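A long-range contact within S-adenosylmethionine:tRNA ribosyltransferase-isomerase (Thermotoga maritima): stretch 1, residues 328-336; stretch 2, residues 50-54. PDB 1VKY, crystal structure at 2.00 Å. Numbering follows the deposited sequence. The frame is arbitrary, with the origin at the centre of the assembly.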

ATOM      1  N   ARG B 328     -20.224  -9.934   7.202  1.00 31.24           N
ATOM      2  CA  ARG B 328     -20.105 -11.390   7.369  1.00 32.41           C
ATOM      3  C   ARG B 328     -20.174 -12.107   6.016  1.00 29.92           C
ATOM      4  O   ARG B 328     -19.408 -13.049   5.761  1.00 28.94           O
ATOM      5  CB  ARG B 328     -21.173 -11.884   8.326  1.00 34.60           C
ATOM      6  CG  ARG B 328     -20.811 -11.651   9.804  1.00 40.66           C
ATOM      7  CD  ARG B 328     -21.706 -12.445  10.773  1.00 41.36           C
ATOM      8  NE  ARG B 328     -23.080 -11.966  10.691  1.00 43.98           N
ATOM      9  CZ  ARG B 328     -23.563 -10.901  11.315  1.00 44.21           C
ATOM     10  NH1 ARG B 328     -22.798 -10.170  12.127  1.00 47.65           N
ATOM     11  NH2 ARG B 328     -24.833 -10.571  11.126  1.00 43.07           N
ATOM     12  N   GLU B 329     -21.076 -11.656   5.131  1.00 28.86           N
ATOM     13  CA  GLU B 329     -21.138 -12.174   3.752  1.00 29.43           C
ATOM     14  C   GLU B 329     -19.872 -11.904   2.941  1.00 30.48           C
ATOM     15  O   GLU B 329     -19.446 -12.754   2.131  1.00 27.82           O
ATOM     16  CB  GLU B 329     -22.343 -11.609   2.971  1.00 29.26           C
ATOM     17  CG  GLU B 329     -23.582 -12.500   2.900  1.00 45.97           C
ATOM     18  CD  GLU B 329     -23.335 -13.921   2.326  1.00 51.98           C
ATOM     19  OE1 GLU B 329     -23.348 -14.890   3.112  1.00 59.99           O
ATOM     20  OE2 GLU B 329     -23.147 -14.096   1.098  1.00 49.46           O
ATOM     21  N   ALA B 330     -19.262 -10.737   3.137  1.00 27.85           N
ATOM     22  CA  ALA B 330     -18.005 -10.427   2.451  1.00 29.08           C
ATOM     23  C   ALA B 330     -16.870 -11.383   2.846  1.00 28.79           C
ATOM     24  O   ALA B 330     -16.119 -11.840   1.989  1.00 27.68           O
ATOM     25  CB  ALA B 330     -17.582  -8.989   2.693  1.00 29.64           C
ATOM     26  N   VAL B 331     -16.749 -11.671   4.133  1.00 29.63           N
ATOM     27  CA  VAL B 331     -15.730 -12.620   4.613  1.00 30.67           C
ATOM     28  C   VAL B 331     -16.017 -13.997   4.029  1.00 32.21           C
ATOM     29  O   VAL B 331     -15.121 -14.658   3.505  1.00 32.58           O
ATOM     30  CB  VAL B 331     -15.669 -12.645   6.177  1.00 31.72           C
ATOM     31  CG1 VAL B 331     -14.834 -13.788   6.692  1.00 34.66           C
ATOM     32  CG2 VAL B 331     -15.157 -11.301   6.723  1.00 29.40           C
ATOM     33  N   LYS B 332     -17.277 -14.403   4.071  1.00 32.41           N
ATOM     34  CA  LYS B 332     -17.679 -15.718   3.587  1.00 31.07           C
ATOM     35  C   LYS B 332     -17.354 -15.828   2.127  1.00 32.30           C
ATOM     36  O   LYS B 332     -16.803 -16.833   1.689  1.00 29.95           O
ATOM     37  CB  LYS B 332     -19.165 -15.936   3.833  1.00 33.26           C
ATOM     38  CG  LYS B 332     -19.677 -17.299   3.497  1.00 42.30           C
ATOM     39  CD  LYS B 332     -21.174 -17.361   3.685  1.00 47.94           C
ATOM     40  CE  LYS B 332     -21.706 -18.772   3.424  1.00 59.49           C
ATOM     41  NZ  LYS B 332     -23.204 -18.751   3.350  1.00 63.01           N
ATOM     42  N   ARG B 333     -17.602 -14.771   1.359  1.00 29.36           N
ATOM     43  CA  ARG B 333     -17.303 -14.810  -0.066  1.00 29.55           C
ATOM     44  C   ARG B 333     -15.894 -14.414  -0.440  1.00 30.45           C
ATOM     45  O   ARG B 333     -15.575 -14.328  -1.634  1.00 30.91           O
ATOM     46  CB  ARG B 333     -18.280 -13.891  -0.809  1.00 29.35           C
ATOM     47  CG  ARG B 333     -19.662 -14.419  -0.785  1.00 32.36           C
ATOM     48  CD  ARG B 333     -20.656 -13.474  -1.390  1.00 39.25           C
ATOM     49  NE  ARG B 333     -22.020 -14.023  -1.387  1.00 39.21           N
ATOM     50  CZ  ARG B 333     -22.673 -14.412  -2.473  1.00 41.53           C
ATOM     51  NH1 ARG B 333     -22.088 -14.387  -3.679  1.00 40.63           N
ATOM     52  NH2 ARG B 333     -23.922 -14.843  -2.356  1.00 43.73           N
ATOM     53  N   ARG B 334     -15.062 -14.116   0.559  1.00 32.59           N
ATOM     54  CA  ARG B 334     -13.630 -13.908   0.354  1.00 31.14           C
ATOM     55  C   ARG B 334     -13.359 -12.593  -0.374  1.00 30.44           C
ATOM     56  O   ARG B 334     -12.425 -12.465  -1.179  1.00 26.57           O
ATOM     57  CB  ARG B 334     -13.011 -15.134  -0.373  1.00 34.47           C
ATOM     58  CG  ARG B 334     -13.324 -16.499   0.281  1.00 40.16           C
ATOM     59  CD  ARG B 334     -12.676 -16.734   1.629  1.00 45.81           C
ATOM     60  NE  ARG B 334     -11.221 -16.775   1.528  1.00 50.32           N
ATOM     61  CZ  ARG B 334     -10.374 -16.806   2.566  1.00 48.12           C
ATOM     62  NH1 ARG B 334     -10.808 -16.810   3.821  1.00 46.33           N
ATOM     63  NH2 ARG B 334      -9.074 -16.825   2.342  1.00 49.99           N
ATOM     64  N   TYR B 335     -14.155 -11.568  -0.077  1.00 27.82           N
ATOM     65  CA  TYR B 335     -13.821 -10.232  -0.568  1.00 28.26           C
ATOM     66  C   TYR B 335     -12.465  -9.842   0.015  1.00 27.12           C
ATOM     67  O   TYR B 335     -12.061 -10.329   1.097  1.00 30.77           O
ATOM     68  CB  TYR B 335     -14.858  -9.178  -0.108  1.00 25.52           C
ATOM     69  CG  TYR B 335     -16.091  -9.070  -0.962  1.00 27.15           C
ATOM     70  CD1 TYR B 335     -16.991 -10.121  -1.063  1.00 23.56           C
ATOM     71  CD2 TYR B 335     -16.370  -7.889  -1.677  1.00 25.37           C
ATOM     72  CE1 TYR B 335     -18.164 -10.004  -1.855  1.00 26.08           C
ATOM     73  CE2 TYR B 335     -17.530  -7.762  -2.453  1.00 24.53           C
ATOM     74  CZ  TYR B 335     -18.420  -8.823  -2.549  1.00 23.79           C
ATOM     75  OH  TYR B 335     -19.576  -8.644  -3.334  1.00 28.99           O
ATOM     76  N   ARG B 336     -11.829  -8.886  -0.629  1.00 27.82           N
ATOM     77  CA  ARG B 336     -10.623  -8.286  -0.093  1.00 30.62           C
ATOM     78  C   ARG B 336     -10.922  -6.964   0.603  1.00 31.73           C
ATOM     79  O   ARG B 336     -11.766  -6.163   0.125  1.00 29.98           O
ATOM     80  CB  ARG B 336      -9.621  -8.061  -1.197  1.00 30.45           C
ATOM     81  CG  ARG B 336      -9.165  -9.332  -1.927  1.00 38.37           C
ATOM     82  CD  ARG B 336      -8.398  -9.011  -3.207  1.00 44.95           C
ATOM     83  NE  ARG B 336      -9.108  -7.975  -3.966  1.00 46.47           N
ATOM     84  CZ  ARG B 336      -8.644  -6.764  -4.304  1.00 50.69           C
ATOM     85  NH1 ARG B 336      -7.389  -6.369  -4.000  1.00 40.26           N
ATOM     86  NH2 ARG B 336      -9.468  -5.939  -4.975  1.00 41.61           N
TER
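Stretch 2, residues 50-54: IEHRI

A single side chain can supply most of one side of a long-range contact, and the end of this helix is a good example. Residues 50-54 form an extended strand whose alternation turns Ile50 and His52 toward the helix end and Glu51 and Arg53 away. The backbones stay well apart: the nearest CA atoms, those of Glu329 and Ile50, are 9.4 Å from each other, so side chains must span the gap.

His52, with chi1 in m and chi2 at -78°, does so. At the ring edge, His52 ND1 and Tyr335 OH share a 2.8 Å hydrogen bond; the two rings meet rim to rim, their planes at 58°. Over its face lies Arg333, whose guanidinium stacks flat on the imidazole, centres 3.7 Å apart and planes at 11°, while Arg333 CD sits 3.6 Å from the ring centroid. The arginine (m, t, t) is extended through chi3, and Arg333 NE donates a 2.7 Å hydrogen bond to Glu329 OE2, part of a salt bridge, one helical turn back. Glu329 makes this bond with chi1 at -98°, between wells, and chi2 in m.

Beyond Arg333, Arg334 adopts positive phi in a Schellman motif, and Tyr335 follows with chi1 in m. A water joins Tyr335 OH (2.6 Å) to Arg53 O (2.8 Å), extending the contact to the strand backbone.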

ATOM      1  N   ILE B  50     -28.901  -7.165  -0.839  1.00 27.80           N
ATOM      2  CA  ILE B  50     -27.450  -7.150  -1.035  1.00 30.33           C
ATOM      3  C   ILE B  50     -27.124  -7.815  -2.381  1.00 30.38           C
ATOM      4  O   ILE B  50     -27.640  -8.909  -2.691  1.00 32.48           O
ATOM      5  CB  ILE B  50     -26.728  -7.877   0.129  1.00 28.35           C
ATOM      6  CG1 ILE B  50     -27.089  -7.240   1.475  1.00 32.72           C
ATOM      7  CG2 ILE B  50     -25.219  -7.821  -0.023  1.00 31.44           C
ATOM      8  CD1 ILE B  50     -26.419  -7.929   2.669  1.00 30.86           C
ATOM      9  N   GLU B  51     -26.267  -7.175  -3.167  1.00 29.19           N
ATOM     10  CA  GLU B  51     -25.786  -7.752  -4.424  1.00 27.78           C
ATOM     11  C   GLU B  51     -24.284  -7.786  -4.507  1.00 27.91           C
ATOM     12  O   GLU B  51     -23.571  -6.987  -3.883  1.00 27.60           O
ATOM     13  CB  GLU B  51     -26.243  -6.945  -5.632  1.00 28.91           C
ATOM     14  CG  GLU B  51     -27.719  -6.692  -5.766  1.00 29.36           C
ATOM     15  CD  GLU B  51     -27.983  -5.909  -7.031  1.00 29.39           C
ATOM     16  OE1 GLU B  51     -28.225  -4.683  -6.977  1.00 26.14           O
ATOM     17  OE2 GLU B  51     -27.876  -6.535  -8.071  1.00 29.45           O
ATOM     18  N   HIS B  52     -23.798  -8.711  -5.328  1.00 26.23           N
ATOM     19  CA  HIS B  52     -22.358  -8.920  -5.486  1.00 29.00           C
ATOM     20  C   HIS B  52     -21.971  -8.668  -6.944  1.00 30.84           C
ATOM     21  O   HIS B  52     -22.292  -9.460  -7.805  1.00 29.74           O
ATOM     22  CB  HIS B  52     -22.037 -10.343  -5.053  1.00 28.37           C
ATOM     23  CG  HIS B  52     -22.476 -10.617  -3.656  1.00 30.36           C
ATOM     24  ND1 HIS B  52     -21.762 -10.190  -2.561  1.00 29.90           N
ATOM     25  CD2 HIS B  52     -23.605 -11.182  -3.176  1.00 31.64           C
ATOM     26  CE1 HIS B  52     -22.411 -10.526  -1.461  1.00 29.28           C
ATOM     27  NE2 HIS B  52     -23.535 -11.126  -1.807  1.00 37.47           N
ATOM     28  N   ARG B  53     -21.274  -7.555  -7.185  1.00 29.33           N
ATOM     29  CA  ARG B  53     -21.014  -7.030  -8.532  1.00 28.88           C
ATOM     30  C   ARG B  53     -19.511  -6.760  -8.665  1.00 28.01           C
ATOM     31  O   ARG B  53     -18.734  -7.163  -7.789  1.00 28.29           O
ATOM     32  CB  ARG B  53     -21.837  -5.754  -8.774  1.00 29.30           C
ATOM     33  CG  ARG B  53     -23.343  -6.019  -8.632  1.00 31.06           C
ATOM     34  CD  ARG B  53     -23.933  -6.907  -9.797  1.00 25.14           C
ATOM     35  NE  ARG B  53     -24.660  -5.930 -10.508  1.00 38.77           N
ATOM     36  CZ  ARG B  53     -24.556  -5.615 -11.744  1.00 38.09           C
ATOM     37  NH1 ARG B  53     -23.868  -6.296 -12.624  1.00 34.55           N
ATOM     38  NH2 ARG B  53     -25.293  -4.627 -12.122  1.00 41.34           N
ATOM     39  N   ILE B  54     -19.148  -6.152  -9.795  1.00 27.65           N
ATOM     40  CA  ILE B  54     -17.805  -5.693 -10.111  1.00 28.58           C
ATOM     41  C   ILE B  54     -17.865  -4.188 -10.220  1.00 28.62           C
ATOM     42  O   ILE B  54     -18.886  -3.651 -10.648  1.00 26.99           O
ATOM     43  CB  ILE B  54     -17.335  -6.297 -11.469  1.00 30.07           C
ATOM     44  CG1 ILE B  54     -17.277  -7.806 -11.371  1.00 35.08           C
ATOM     45  CG2 ILE B  54     -15.997  -5.739 -11.905  1.00 37.01           C
ATOM     46  CD1 ILE B  54     -16.481  -8.301 -10.216  1.00 39.00           C
TER
HETATM   47  O   HOH W   1     -18.846  -9.070  -5.750  1.00 33.22           O